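Local coordinates for formimidoylglutamase (Bacillus subtilis, PDB 3M1R), which hydrolyses N-formimidoyl-L-glutamate to L-glutamate and formamide in histidine degradation, as a manganese-dependent member of the arginase family, at residues Arg159-Gly164 / Phe172-Asp177. Numbering follows the deposited sequence.
Sequences RNTEDG and FRRLLD
R173 runs past the backbone oxygen of R159, its CD 3.1 Å from R159 O and its CB and CG further back along the same side chain. This is a close carbon-to-oxygen approach, not a conventional hydrogen bond. With chi1 at -166° R173 sends CG opposite its own amide nitrogen, and the extended chain carries CD across the carbonyl, so that CD also reaches 3.8 Å from N160 CA. The guanidinium beyond finds its partners outside the two segments, NH2 bonding to V158 O and the charged group making a cation-pi contact with Y203. Next along the helix, R174 meets T161 more loosely, the two side chains crossing at about a right angle. T161 OG1 lies 4.0 Å from R174 NE, too far for a bond, and this NE is covered without a polar partner; the far end of R174 pairs instead with E178 and packs as a cation on Y134. Within the loop, a weak bond from D163 N to N160 OD1 (3.5 Å, 156°) spans 160-163, whose residues 161-163 have helical backbone angles. The second subunit takes both side chains that point away from the helix, N160 ND2 bonding to its D21 and R159 forming a salt bridge with its D19, about 6 Å from the side chain of D157, a ligand of one of the two calcium ions bound here. The contact lays the loop after strand 147-152 against the first turn of helix 171-178, at the surface of the arginase-type fold, within the crossover from strand 147-152 through that helix to the neighbouring parallel strand 186-191; helix 198-206 flanks it, and F172 and L175 pack onto helix 133-141.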
# COMPACT_ATOMS: atom_id res chain seq x y z
N ARG D 159 -20.45 -6.52 26.44
CA ARG D 159 -21.41 -5.61 25.80
C ARG D 159 -22.84 -6.13 25.83
O ARG D 159 -23.07 -7.34 25.76
CB ARG D 159 -21.01 -5.34 24.34
CG ARG D 159 -20.12 -4.13 24.13
CD ARG D 159 -19.85 -3.91 22.64
NE ARG D 159 -18.89 -2.83 22.41
CZ ARG D 159 -19.21 -1.59 22.05
NH1 ARG D 159 -18.26 -0.69 21.86
NH2 ARG D 159 -20.48 -1.26 21.87
N ASN D 160 -23.81 -5.22 25.92
CA ASN D 160 -25.22 -5.62 25.88
C ASN D 160 -25.55 -6.25 24.53
O ASN D 160 -24.96 -5.89 23.51
CB ASN D 160 -26.15 -4.44 26.19
CG ASN D 160 -26.24 -3.44 25.04
OD1 ASN D 160 -26.85 -3.71 24.00
ND2 ASN D 160 -25.62 -2.27 25.22
N THR D 161 -26.49 -7.19 24.53
CA THR D 161 -26.72 -8.05 23.35
C THR D 161 -27.77 -7.56 22.33
O THR D 161 -27.80 -8.04 21.19
CB THR D 161 -27.04 -9.51 23.79
OG1 THR D 161 -26.93 -10.40 22.68
CG2 THR D 161 -28.44 -9.59 24.40
N GLU D 162 -28.62 -6.61 22.72
CA GLU D 162 -29.79 -6.27 21.90
C GLU D 162 -29.51 -5.25 20.79
O GLU D 162 -30.20 -5.22 19.77
CB GLU D 162 -30.93 -5.76 22.79
CG GLU D 162 -31.08 -6.50 24.11
CD GLU D 162 -30.25 -5.87 25.22
OE1 GLU D 162 -30.39 -4.65 25.44
OE2 GLU D 162 -29.46 -6.60 25.86
N ASP D 163 -28.50 -4.41 21.00
CA ASP D 163 -28.20 -3.36 20.04
C ASP D 163 -27.59 -3.92 18.74
O ASP D 163 -27.99 -3.53 17.64
CB ASP D 163 -27.29 -2.29 20.67
CG ASP D 163 -27.92 -1.64 21.90
OD1 ASP D 163 -28.91 -2.19 22.43
OD2 ASP D 163 -27.42 -0.58 22.33
N GLY D 164 -26.62 -4.82 18.87
CA GLY D 164 -25.96 -5.38 17.71
C GLY D 164 -26.29 -6.84 17.46
O GLY D 164 -26.17 -7.32 16.33
N PHE D 172 -18.70 -12.54 26.64
CA PHE D 172 -18.62 -12.80 28.07
C PHE D 172 -19.86 -12.41 28.87
O PHE D 172 -20.12 -12.98 29.93
CB PHE D 172 -17.34 -12.23 28.66
CG PHE D 172 -16.12 -12.96 28.23
CD1 PHE D 172 -15.36 -12.50 27.17
CD2 PHE D 172 -15.77 -14.15 28.84
CE1 PHE D 172 -14.26 -13.21 26.77
CE2 PHE D 172 -14.67 -14.85 28.44
CZ PHE D 172 -13.92 -14.39 27.40
N ARG D 173 -20.62 -11.45 28.35
CA ARG D 173 -21.93 -11.16 28.95
C ARG D 173 -22.84 -12.37 28.75
O ARG D 173 -23.57 -12.77 29.66
CB ARG D 173 -22.55 -9.91 28.33
CG ARG D 173 -23.74 -9.35 29.13
CD ARG D 173 -24.19 -7.99 28.60
NE ARG D 173 -25.06 -7.31 29.56
CZ ARG D 173 -24.71 -6.22 30.23
NH1 ARG D 173 -25.57 -5.67 31.09
NH2 ARG D 173 -23.52 -5.67 30.05
N ARG D 174 -22.80 -12.95 27.55
CA ARG D 174 -23.59 -14.12 27.26
C ARG D 174 -23.18 -15.27 28.17
O ARG D 174 -24.03 -15.94 28.75
CB ARG D 174 -23.46 -14.53 25.79
CG ARG D 174 -24.51 -13.89 24.89
CD ARG D 174 -24.41 -14.40 23.46
NE ARG D 174 -25.68 -14.23 22.75
CZ ARG D 174 -26.68 -15.11 22.79
NH1 ARG D 174 -26.56 -16.22 23.51
NH2 ARG D 174 -27.79 -14.87 22.11
N LEU D 175 -21.87 -15.48 28.32
CA LEU D 175 -21.37 -16.54 29.18
C LEU D 175 -21.80 -16.30 30.64
O LEU D 175 -22.40 -17.18 31.25
CB LEU D 175 -19.85 -16.68 29.06
CG LEU D 175 -19.34 -17.21 27.72
CD1 LEU D 175 -17.90 -16.79 27.48
CD2 LEU D 175 -19.49 -18.72 27.62
N LEU D 176 -21.52 -15.12 31.19
CA LEU D 176 -21.90 -14.80 32.57
C LEU D 176 -23.41 -14.89 32.83
O LEU D 176 -23.86 -15.55 33.78
CB LEU D 176 -21.40 -13.41 32.96
CG LEU D 176 -20.05 -13.31 33.66
CD1 LEU D 176 -19.47 -14.68 33.92
CD2 LEU D 176 -19.09 -12.50 32.85
N ASP D 177 -24.19 -14.23 31.98
CA ASP D 177 -25.64 -14.20 32.14
C ASP D 177 -26.23 -15.62 32.15
O ASP D 177 -27.12 -15.92 32.94
CB ASP D 177 -26.30 -13.35 31.06
CG ASP D 177 -26.17 -11.85 31.32
OD1 ASP D 177 -25.81 -11.47 32.45
OD2 ASP D 177 -26.45 -11.04 30.40